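Monomethylamine methyltransferase mtmB1 (Methanosarcina barkeri, PDB 1NTH) catalyses transfer of the methyl group of monomethylamine to the corrinoid cofactor of its partner protein MtmC, a step in methanogenesis from methylamine. Local coordinates at residues Y43-F47 and M58-L62; V98-F102 and T326-S330; S292-P298 and L329-Q333. Where two conformers were deposited one is given. Residues are numbered along the deposited sequence.

Contact 1: Y43-F47 and M58-L62; sequences YGLDF and MMEKL
Leu45, with chi1 m and chi2 t, lies over the first turns of helix 56-73: its CD2 is 4.0 Å from Met58 SD and 3.9 Å from Lys61 CB, and its CD1 meets Leu62 CD1 at 4.0 Å. It sits in the loop that joins helix 24-42 to helix 56-73. Helix 24-42 ends in a Schellman motif at Gly44, whose positive phi (55/43) suits glycine; Leu45 and Asp46 then run extended along helix 56-73, before the backbone turns at Phe47 (-81/-9), with CA atoms 5.9 Å apart for Tyr43 and Lys61 and 6.7 Å for Leu45 and Met58. Lys61 NZ, at the end of an m,t,m,t side chain, donates to Tyr43 O (2.9 Å). Met58 (t,p,p) folds its thioether beneath the loop, where SD accepts a weak hydrogen bond from Asp46 N (3.6 Å). Phe47 CZ touches Leu62 CD2 at 4.0 Å. Behind this corner, helix 271-288 receives Leu45, Phe47 and Leu62, while Phe47 stacks on Trp317 of helix 309-325.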
ATOM      1  N   TYR A  43      29.083  36.437  29.505  1.00 23.86           N
ATOM      2  CA  TYR A  43      29.740  35.134  29.459  1.00 23.89           C
ATOM      3  C   TYR A  43      31.167  35.224  28.931  1.00 25.11           C
ATOM      4  O   TYR A  43      31.861  34.215  28.824  1.00 27.26           O
ATOM      5  CB  TYR A  43      28.929  34.150  28.608  1.00 23.60           C
ATOM      6  CG  TYR A  43      27.674  33.661  29.291  1.00 23.67           C
ATOM      7  CD1 TYR A  43      26.437  34.246  29.027  1.00 24.85           C
ATOM      8  CD2 TYR A  43      27.729  32.628  30.223  1.00 25.65           C
ATOM      9  CE1 TYR A  43      25.282  33.811  29.678  1.00 27.22           C
ATOM     10  CE2 TYR A  43      26.584  32.187  30.880  1.00 26.69           C
ATOM     11  CZ  TYR A  43      25.366  32.781  30.602  1.00 27.63           C
ATOM     12  OH  TYR A  43      24.234  32.340  31.245  1.00 31.25           O
ATOM     13  N   GLY A  44      31.601  36.439  28.606  1.00 24.52           N
ATOM     14  CA  GLY A  44      32.949  36.642  28.102  1.00 23.89           C
ATOM     15  C   GLY A  44      33.294  35.810  26.883  1.00 24.11           C
ATOM     16  O   GLY A  44      34.392  35.261  26.786  1.00 24.13           O
ATOM     17  N   LEU A  45      32.367  35.722  25.936  1.00 22.80           N
ATOM     18  CA  LEU A  45      32.607  34.934  24.735  1.00 22.89           C
ATOM     19  C   LEU A  45      33.676  35.544  23.836  1.00 23.68           C
ATOM     20  O   LEU A  45      33.625  36.725  23.497  1.00 24.44           O
ATOM     21  CB  LEU A  45      31.305  34.754  23.951  1.00 21.86           C
ATOM     22  CG  LEU A  45      30.157  34.103  24.726  1.00 22.30           C
ATOM     23  CD1 LEU A  45      28.955  33.937  23.803  1.00 22.91           C
ATOM     24  CD2 LEU A  45      30.597  32.752  25.279  1.00 22.43           C
ATOM     25  N   ASP A  46      34.647  34.719  23.461  1.00 23.61           N
ATOM     26  CA  ASP A  46      35.750  35.124  22.598  1.00 24.48           C
ATOM     27  C   ASP A  46      36.195  33.865  21.860  1.00 24.14           C
ATOM     28  O   ASP A  46      36.747  32.947  22.470  1.00 23.89           O
ATOM     29  CB  ASP A  46      36.908  35.664  23.443  1.00 26.32           C
ATOM     30  CG  ASP A  46      38.023  36.260  22.599  1.00 28.92           C
ATOM     31  OD1 ASP A  46      38.065  35.996  21.380  1.00 29.19           O
ATOM     32  OD2 ASP A  46      38.869  36.989  23.162  1.00 31.52           O
ATOM     33  N   PHE A  47      35.951  33.816  20.554  1.00 23.94           N
ATOM     34  CA  PHE A  47      36.310  32.643  19.761  1.00 24.29           C
ATOM     35  C   PHE A  47      37.778  32.599  19.352  1.00 25.76           C
ATOM     36  O   PHE A  47      38.254  31.599  18.813  1.00 25.82           O
ATOM     37  CB  PHE A  47      35.410  32.552  18.525  1.00 22.74           C
ATOM     38  CG  PHE A  47      33.947  32.363  18.849  1.00 21.02           C
ATOM     39  CD1 PHE A  47      33.524  32.126  20.158  1.00 22.02           C
ATOM     40  CD2 PHE A  47      32.993  32.410  17.837  1.00 21.71           C
ATOM     41  CE1 PHE A  47      32.172  31.939  20.451  1.00 21.22           C
ATOM     42  CE2 PHE A  47      31.640  32.222  18.122  1.00 19.98           C
ATOM     43  CZ  PHE A  47      31.229  31.989  19.428  1.00 20.25           C
ATOM     44  N   MET A  58      34.492  27.467  27.051  1.00 22.91           N
ATOM     45  CA  MET A  58      33.945  28.551  26.243  1.00 22.10           C
ATOM     46  C   MET A  58      32.687  28.056  25.529  1.00 21.68           C
ATOM     47  O   MET A  58      31.712  28.795  25.378  1.00 20.79           O
ATOM     48  CB  MET A  58      34.983  29.020  25.218  1.00 21.46           C
ATOM     49  CG  MET A  58      34.600  30.281  24.454  1.00 23.24           C
ATOM     50  SD  MET A  58      34.424  31.725  25.531  1.00 25.68           S
ATOM     51  CE  MET A  58      36.148  32.157  25.790  1.00 25.66           C
ATOM     52  N   MET A  59      32.709  26.797  25.100  1.00 20.89           N
ATOM     53  CA  MET A  59      31.560  26.214  24.414  1.00 20.27           C
ATOM     54  C   MET A  59      30.360  26.133  25.347  1.00 19.75           C
ATOM     55  O   MET A  59      29.233  26.419  24.943  1.00 18.78           O
ATOM     56  CB  MET A  59      31.910  24.821  23.888  1.00 20.68           C
ATOM     57  CG  MET A  59      32.913  24.846  22.751  1.00 20.56           C
ATOM     58  SD  MET A  59      33.566  23.208  22.387  1.00 24.72           S
ATOM     59  CE  MET A  59      32.093  22.405  21.749  1.00 20.98           C
ATOM     60  N   GLU A  60      30.600  25.746  26.597  1.00 20.01           N
ATOM     61  CA  GLU A  60      29.516  25.648  27.564  1.00 20.90           C
ATOM     62  C   GLU A  60      28.907  27.022  27.824  1.00 19.56           C
ATOM     63  O   GLU A  60      27.697  27.145  28.001  1.00 19.51           O
ATOM     64  CB  GLU A  60      30.007  25.033  28.876  1.00 23.19           C
ATOM     65  CG  GLU A  60      28.946  25.017  29.964  1.00 30.66           C
ATOM     66  CD  GLU A  60      29.330  24.152  31.148  1.00 35.67           C
ATOM     67  OE1 GLU A  60      30.504  24.204  31.571  1.00 39.24           O
ATOM     68  OE2 GLU A  60      28.449  23.427  31.661  1.00 38.73           O
ATOM     69  N   LYS A  61      29.740  28.056  27.847  1.00 19.30           N
ATOM     70  CA  LYS A  61      29.222  29.403  28.066  1.00 19.22           C
ATOM     71  C   LYS A  61      28.398  29.840  26.856  1.00 19.37           C
ATOM     72  O   LYS A  61      27.389  30.527  27.001  1.00 19.67           O
ATOM     73  CB  LYS A  61      30.370  30.382  28.322  1.00 22.11           C
ATOM     74  CG  LYS A  61      31.085  30.118  29.639  1.00 25.52           C
ATOM     75  CD  LYS A  61      32.068  31.221  29.992  1.00 27.86           C
ATOM     76  CE  LYS A  61      33.179  31.337  28.964  1.00 31.69           C
ATOM     77  NZ  LYS A  61      34.096  32.476  29.275  1.00 34.81           N
ATOM     78  N   LEU A  62      28.825  29.431  25.666  1.00 19.01           N
ATOM     79  CA  LEU A  62      28.089  29.770  24.450  1.00 18.45           C
ATOM     80  C   LEU A  62      26.725  29.084  24.482  1.00 17.81           C
ATOM     81  O   LEU A  62      25.719  29.665  24.079  1.00 17.66           O
ATOM     82  CB  LEU A  62      28.860  29.325  23.203  1.00 18.02           C
ATOM     83  CG  LEU A  62      28.085  29.394  21.879  1.00 17.96           C
ATOM     84  CD1 LEU A  62      27.579  30.814  21.639  1.00 18.83           C
ATOM     85  CD2 LEU A  62      28.983  28.942  20.731  1.00 17.92           C
TER

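Contact 2: V98-F102 and T326-S330; sequences VQKEF and TDILS
At the N-terminal end of a barrel strand, the loop that leads from helix 309-325 into strand 330-333 packs against residues 98-102, which run into the hairpin of strands 101-104 and 111-114. Thr326 opens the loop with an ST turn, its OG1 accepting from Ile328 N (3.1 Å); the closest CA atoms are those of Val98 and Ile328, 6.1 Å apart. Val98 (chi1 m) places CG1 3.8 Å from Ile328 CG1 and CG2 3.7 Å from Asp327 CB. Lys100 (m,m,t,t) curls back so that NZ forms a salt bridge with Asp327 OD1 at 2.6 Å, while Asp327 OD2 pairs with Lys115. Leu329 (m,t) sends CD1 to Phe102 CE2, 3.5 Å away. Between the backbones, one water links Gln99 O (2.8 Å) to Leu329 N (3.0 Å), and a second donates to Lys100 O (2.9 Å) and Asp327 O (2.8 Å). Glu101 instead reaches Arg114 of the second subunit. The hairpin, outside the parallel barrel sheet, packs here on the alpha-to-beta side of a TIM barrel.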
ATOM      1  N   VAL A  98      14.640  15.258  21.887  1.00 19.20           N
ATOM      2  CA  VAL A  98      14.784  15.496  20.460  1.00 18.42           C
ATOM      3  C   VAL A  98      14.852  14.167  19.724  1.00 17.86           C
ATOM      4  O   VAL A  98      15.132  13.131  20.327  1.00 18.87           O
ATOM      5  CB  VAL A  98      16.062  16.311  20.150  1.00 18.03           C
ATOM      6  CG1 VAL A  98      15.958  17.693  20.785  1.00 19.31           C
ATOM      7  CG2 VAL A  98      17.293  15.581  20.667  1.00 17.97           C
ATOM      8  N   GLN A  99      14.585  14.198  18.423  1.00 17.52           N
ATOM      9  CA  GLN A  99      14.642  12.987  17.614  1.00 16.99           C
ATOM     10  C   GLN A  99      16.097  12.530  17.576  1.00 18.29           C
ATOM     11  O   GLN A  99      16.996  13.320  17.289  1.00 17.96           O
ATOM     12  CB  GLN A  99      14.118  13.269  16.206  1.00 17.48           C
ATOM     13  CG  GLN A  99      14.093  12.050  15.295  1.00 18.89           C
ATOM     14  CD  GLN A  99      12.872  12.019  14.398  1.00 20.09           C
ATOM     15  OE1 GLN A  99      12.250  13.051  14.137  1.00 20.02           O
ATOM     16  NE2 GLN A  99      12.525  10.831  13.911  1.00 19.35           N
ATOM     17  N   LYS A 100      16.321  11.251  17.869  1.00 18.38           N
ATOM     18  CA  LYS A 100      17.670  10.697  17.920  1.00 21.05           C
ATOM     19  C   LYS A 100      18.265  10.371  16.560  1.00 19.15           C
ATOM     20  O   LYS A 100      19.451  10.600  16.320  1.00 18.14           O
ATOM     21  CB  LYS A 100      17.678   9.430  18.778  0.55 23.74           C
ATOM     22  CG  LYS A 100      17.265   9.642  20.223  0.55 28.37           C
ATOM     23  CD  LYS A 100      18.234  10.554  20.950  0.55 32.40           C
ATOM     24  CE  LYS A 100      17.880  10.650  22.422  0.55 35.01           C
ATOM     25  NZ  LYS A 100      18.805  11.544  23.169  0.55 37.26           N
ATOM     26  N   GLU A 101      17.439   9.825  15.676  1.00 18.47           N
ATOM     27  CA  GLU A 101      17.888   9.451  14.342  1.00 17.39           C
ATOM     28  C   GLU A 101      16.667   9.251  13.461  1.00 16.81           C
ATOM     29  O   GLU A 101      15.536   9.223  13.946  1.00 16.64           O
ATOM     30  CB  GLU A 101      18.688   8.145  14.408  1.00 19.90           C
ATOM     31  CG  GLU A 101      17.851   6.929  14.788  1.00 22.01           C
ATOM     32  CD  GLU A 101      18.674   5.652  14.885  1.00 25.66           C
ATOM     33  OE1 GLU A 101      19.280   5.406  15.950  1.00 26.14           O
ATOM     34  OE2 GLU A 101      18.725   4.898  13.891  1.00 27.41           O
ATOM     35  N   PHE A 102      16.892   9.129  12.159  1.00 15.41           N
ATOM     36  CA  PHE A 102      15.793   8.899  11.235  1.00 15.36           C
ATOM     37  C   PHE A 102      16.324   8.427   9.894  1.00 15.49           C
ATOM     38  O   PHE A 102      17.529   8.472   9.640  1.00 16.41           O
ATOM     39  CB  PHE A 102      14.928  10.163  11.068  1.00 15.33           C
ATOM     40  CG  PHE A 102      15.679  11.375  10.589  1.00 15.51           C
ATOM     41  CD1 PHE A 102      15.934  11.567   9.237  1.00 15.72           C
ATOM     42  CD2 PHE A 102      16.129  12.329  11.497  1.00 16.83           C
ATOM     43  CE1 PHE A 102      16.626  12.698   8.793  1.00 16.73           C
ATOM     44  CE2 PHE A 102      16.821  13.461  11.066  1.00 16.43           C
ATOM     45  CZ  PHE A 102      17.071  13.644   9.712  1.00 17.08           C
ATOM     46  N   THR A 326      23.848  18.775  23.295  1.00 18.19           N
ATOM     47  CA  THR A 326      22.512  18.283  22.960  1.00 17.98           C
ATOM     48  C   THR A 326      22.628  17.152  21.953  1.00 17.43           C
ATOM     49  O   THR A 326      23.718  16.849  21.461  1.00 19.23           O
ATOM     50  CB  THR A 326      21.610  19.368  22.315  1.00 17.75           C
ATOM     51  OG1 THR A 326      21.955  19.519  20.932  1.00 17.42           O
ATOM     52  CG2 THR A 326      21.778  20.705  23.020  1.00 19.67           C
ATOM     53  N   ASP A 327      21.490  16.539  21.650  1.00 17.28           N
ATOM     54  CA  ASP A 327      21.436  15.458  20.681  1.00 18.22           C
ATOM     55  C   ASP A 327      20.690  15.935  19.438  1.00 17.90           C
ATOM     56  O   ASP A 327      20.236  15.135  18.624  1.00 17.70           O
ATOM     57  CB  ASP A 327      20.736  14.245  21.296  1.00 20.83           C
ATOM     58  CG  ASP A 327      21.599  13.545  22.330  1.00 25.03           C
ATOM     59  OD1 ASP A 327      21.036  12.892  23.230  1.00 29.40           O
ATOM     60  OD2 ASP A 327      22.841  13.637  22.232  1.00 26.87           O
ATOM     61  N   ILE A 328      20.574  17.253  19.294  1.00 16.56           N
ATOM     62  CA  ILE A 328      19.889  17.845  18.149  1.00 16.83           C
ATOM     63  C   ILE A 328      20.623  17.540  16.846  1.00 15.62           C
ATOM     64  O   ILE A 328      21.813  17.816  16.720  1.00 17.35           O
ATOM     65  CB  ILE A 328      19.782  19.385  18.300  1.00 15.80           C
ATOM     66  CG1 ILE A 328      18.908  19.727  19.510  1.00 16.95           C
ATOM     67  CG2 ILE A 328      19.190  20.000  17.031  1.00 17.67           C
ATOM     68  CD1 ILE A 328      18.846  21.221  19.824  1.00 17.54           C
ATOM     69  N   LEU A 329      19.909  16.970  15.880  1.00 15.34           N
ATOM     70  CA  LEU A 329      20.500  16.654  14.581  1.00 15.06           C
ATOM     71  C   LEU A 329      20.475  17.928  13.741  1.00 15.40           C
ATOM     72  O   LEU A 329      19.480  18.655  13.745  1.00 15.32           O
ATOM     73  CB  LEU A 329      19.699  15.543  13.893  1.00 15.61           C
ATOM     74  CG  LEU A 329      19.695  14.207  14.649  1.00 16.07           C
ATOM     75  CD1 LEU A 329      18.667  13.264  14.019  1.00 15.53           C
ATOM     76  CD2 LEU A 329      21.090  13.597  14.621  1.00 16.82           C
ATOM     77  N   SER A 330      21.558  18.205  13.020  1.00 15.53           N
ATOM     78  CA  SER A 330      21.605  19.432  12.229  1.00 16.00           C
ATOM     79  C   SER A 330      22.378  19.346  10.922  1.00 16.30           C
ATOM     80  O   SER A 330      23.065  18.366  10.638  1.00 16.18           O
ATOM     81  CB  SER A 330      22.208  20.557  13.070  1.00 17.05           C
ATOM     82  OG  SER A 330      23.602  20.361  13.221  1.00 18.67           O
TER
HETATM   83  O   HOH W   1      17.136  15.997  16.338  1.00 16.54           O
HETATM   84  O   HOH W   2      20.790  12.481  18.154  1.00 20.69           O

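Contact 3: S292-P298 and L329-Q333; sequences SWHLDGP and LSGNQ
Strands 293-296 and 330-333 run parallel, their axes 4.4 Å apart at closest approach and inclined by 25°, as adjacent staves of the TIM barrel joined through helix 309-325 in a beta-alpha-beta crossover. The register pairs His294 with Ser330, Leu295 with Gly331 and Asp296 with Asn332, at CA separations of 4.6-4.7 Å. Hydrogen bonds run from His294 N to Leu329 O (3.0 Å), Gly331 N to His294 O (2.9 Å), Asp296 N to Gly331 O (2.8 Å) and Gln333 N to Asp296 O (3.1 Å). His294, Asp296, Ser330 and Asn332 share the face turned to helices 271-288 and 309-325; Asp296 also forms a salt bridge with Arg361. On the other face, the Trp293 indole (chi1 p) turns its edge to Gly331, with CE3 3.9 Å from Gly331 N; a CB on Gly331 would clash with the ring. Leu295 (t,p) brings CD1 within 3.6 Å of Gly331 C. At the far end, Gln333 (chi1 p, chi2 t) folds back, and its NE2 donates to Asp296 O at 3.1 Å.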
ATOM      1  N   SER A 292      12.755  17.588  13.287  1.00 14.05           N
ATOM      2  CA  SER A 292      13.452  16.311  13.361  1.00 14.06           C
ATOM      3  C   SER A 292      14.926  16.697  13.295  1.00 13.32           C
ATOM      4  O   SER A 292      15.776  16.074  13.921  1.00 13.94           O
ATOM      5  CB  SER A 292      13.096  15.424  12.167  1.00 13.83           C
ATOM      6  OG  SER A 292      11.731  15.047  12.203  1.00 14.58           O
ATOM      7  N   TRP A 293      15.220  17.723  12.497  1.00 13.70           N
ATOM      8  CA  TRP A 293      16.576  18.243  12.389  1.00 12.95           C
ATOM      9  C   TRP A 293      16.528  19.715  12.001  1.00 13.20           C
ATOM     10  O   TRP A 293      15.509  20.203  11.507  1.00 13.59           O
ATOM     11  CB  TRP A 293      17.438  17.429  11.400  1.00 13.89           C
ATOM     12  CG  TRP A 293      17.053  17.439   9.941  1.00 12.91           C
ATOM     13  CD1 TRP A 293      16.051  16.724   9.346  1.00 13.83           C
ATOM     14  CD2 TRP A 293      17.768  18.084   8.876  1.00 13.65           C
ATOM     15  NE1 TRP A 293      16.108  16.867   7.977  1.00 14.68           N
ATOM     16  CE2 TRP A 293      17.153  17.699   7.663  1.00 13.58           C
ATOM     17  CE3 TRP A 293      18.874  18.944   8.831  1.00 14.96           C
ATOM     18  CZ2 TRP A 293      17.608  18.146   6.415  1.00 14.35           C
ATOM     19  CZ3 TRP A 293      19.327  19.390   7.590  1.00 15.68           C
ATOM     20  CH2 TRP A 293      18.693  18.987   6.399  1.00 13.91           C
ATOM     21  N   HIS A 294      17.622  20.423  12.258  1.00 14.21           N
ATOM     22  CA  HIS A 294      17.690  21.848  11.964  1.00 14.00           C
ATOM     23  C   HIS A 294      18.784  22.178  10.964  1.00 13.42           C
ATOM     24  O   HIS A 294      19.921  21.721  11.098  1.00 14.43           O
ATOM     25  CB  HIS A 294      17.946  22.631  13.254  1.00 15.19           C
ATOM     26  CG  HIS A 294      18.158  24.097  13.037  1.00 15.44           C
ATOM     27  ND1 HIS A 294      17.129  24.962  12.731  1.00 16.75           N
ATOM     28  CD2 HIS A 294      19.287  24.845  13.053  1.00 16.51           C
ATOM     29  CE1 HIS A 294      17.615  26.181  12.570  1.00 17.66           C
ATOM     30  NE2 HIS A 294      18.922  26.138  12.759  1.00 17.15           N
ATOM     31  N   LEU A 295      18.430  22.985   9.970  1.00 13.99           N
ATOM     32  CA  LEU A 295      19.369  23.400   8.944  1.00 14.05           C
ATOM     33  C   LEU A 295      19.814  24.835   9.219  1.00 15.68           C
ATOM     34  O   LEU A 295      18.989  25.745   9.302  1.00 16.04           O
ATOM     35  CB  LEU A 295      18.716  23.334   7.566  1.00 15.40           C
ATOM     36  CG  LEU A 295      19.626  23.736   6.402  1.00 15.66           C
ATOM     37  CD1 LEU A 295      20.711  22.689   6.195  1.00 17.47           C
ATOM     38  CD2 LEU A 295      18.792  23.882   5.156  1.00 15.95           C
ATOM     39  N   ASP A 296      21.121  25.019   9.359  1.00 16.28           N
ATOM     40  CA  ASP A 296      21.709  26.330   9.622  1.00 17.41           C
ATOM     41  C   ASP A 296      22.154  26.920   8.285  1.00 19.21           C
ATOM     42  O   ASP A 296      21.994  26.296   7.233  1.00 19.24           O
ATOM     43  CB  ASP A 296      22.912  26.153  10.557  1.00 17.64           C
ATOM     44  CG  ASP A 296      23.398  27.457  11.172  1.00 20.18           C
ATOM     45  OD1 ASP A 296      22.853  28.539  10.857  1.00 19.80           O
ATOM     46  OD2 ASP A 296      24.343  27.383  11.986  1.00 19.63           O
ATOM     47  N   GLY A 297      22.710  28.124   8.329  1.00 18.28           N
ATOM     48  CA  GLY A 297      23.184  28.769   7.120  1.00 18.94           C
ATOM     49  C   GLY A 297      23.580  30.205   7.406  1.00 18.21           C
ATOM     50  O   GLY A 297      23.005  31.125   6.827  1.00 19.94           O
ATOM     51  N   PRO A 298      24.559  30.434   8.297  1.00 19.13           N
ATOM     52  CA  PRO A 298      24.981  31.807   8.611  1.00 18.35           C
ATOM     53  C   PRO A 298      25.421  32.496   7.329  1.00 19.05           C
ATOM     54  O   PRO A 298      26.211  31.946   6.569  1.00 18.39           O
ATOM     55  CB  PRO A 298      26.145  31.601   9.579  1.00 18.35           C
ATOM     56  CG  PRO A 298      25.847  30.260  10.206  1.00 19.35           C
ATOM     57  CD  PRO A 298      25.394  29.457   9.013  1.00 18.43           C
ATOM     58  N   LEU A 329      19.909  16.970  15.880  1.00 15.34           N
ATOM     59  CA  LEU A 329      20.500  16.654  14.581  1.00 15.06           C
ATOM     60  C   LEU A 329      20.475  17.928  13.741  1.00 15.40           C
ATOM     61  O   LEU A 329      19.480  18.655  13.745  1.00 15.32           O
ATOM     62  CB  LEU A 329      19.699  15.543  13.893  1.00 15.61           C
ATOM     63  CG  LEU A 329      19.695  14.207  14.649  1.00 16.07           C
ATOM     64  CD1 LEU A 329      18.667  13.264  14.019  1.00 15.53           C
ATOM     65  CD2 LEU A 329      21.090  13.597  14.621  1.00 16.82           C
ATOM     66  N   SER A 330      21.558  18.205  13.020  1.00 15.53           N
ATOM     67  CA  SER A 330      21.605  19.432  12.229  1.00 16.00           C
ATOM     68  C   SER A 330      22.378  19.346  10.922  1.00 16.30           C
ATOM     69  O   SER A 330      23.065  18.366  10.638  1.00 16.18           O
ATOM     70  CB  SER A 330      22.208  20.557  13.070  1.00 17.05           C
ATOM     71  OG  SER A 330      23.602  20.361  13.221  1.00 18.67           O
ATOM     72  N   GLY A 331      22.257  20.400  10.126  1.00 15.86           N
ATOM     73  CA  GLY A 331      22.957  20.451   8.861  1.00 14.65           C
ATOM     74  C   GLY A 331      23.276  21.896   8.551  1.00 14.97           C
ATOM     75  O   GLY A 331      22.885  22.792   9.303  1.00 15.05           O
ATOM     76  N   ASN A 332      23.995  22.129   7.460  1.00 14.85           N
ATOM     77  CA  ASN A 332      24.326  23.491   7.052  1.00 16.30           C
ATOM     78  C   ASN A 332      24.116  23.591   5.546  1.00 16.78           C
ATOM     79  O   ASN A 332      24.299  22.609   4.821  1.00 16.32           O
ATOM     80  CB  ASN A 332      25.772  23.836   7.428  1.00 17.04           C
ATOM     81  CG  ASN A 332      26.011  25.341   7.495  1.00 18.87           C
ATOM     82  OD1 ASN A 332      25.074  26.133   7.372  1.00 20.81           O
ATOM     83  ND2 ASN A 332      27.262  25.739   7.695  1.00 19.96           N
ATOM     84  N   GLN A 333      23.724  24.779   5.083  1.00 16.64           N
ATOM     85  CA  GLN A 333      23.449  25.030   3.671  1.00 18.92           C
ATOM     86  C   GLN A 333      24.560  25.861   3.029  1.00 18.22           C
ATOM     87  O   GLN A 333      25.173  26.707   3.677  1.00 19.59           O
ATOM     88  CB  GLN A 333      22.095  25.722   3.501  0.85 20.43           C
ATOM     89  CG  GLN A 333      21.884  26.929   4.380  0.85 26.02           C
ATOM     90  CD  GLN A 333      20.464  27.455   4.303  0.85 28.27           C
ATOM     91  OE1 GLN A 333      20.059  28.043   3.305  0.85 32.92           O
ATOM     92  NE2 GLN A 333      19.698  27.232   5.357  0.85 27.31           N
TER
HETATM   93  O   HOH W   1      17.136  15.997  16.338  1.00 16.54           O

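Overall arrangement
From the N terminus, contact 1 comes first, closing the short connection between helices 24-42 and 56-73, its centre about 24 Å from the centre of the chain. Residues 98-102 then open contact 2, which waits more than 220 residues for its partner. Contact 3 opens within that span, at strand 293-300; the chain crosses through helix 309-325, and both contacts end on the same stretch, sharing Leu329 and Ser330. They touch directly, through Gln99 OE1 to Ser292 OG (2.8 Å) and Phe102 packed on Trp293, so the hairpin is tied to the barrel wall. Contact 1 stays about 9 Å from contact 2 at the nearest atoms; helices 271-288 and 309-325 connect it to the barrel.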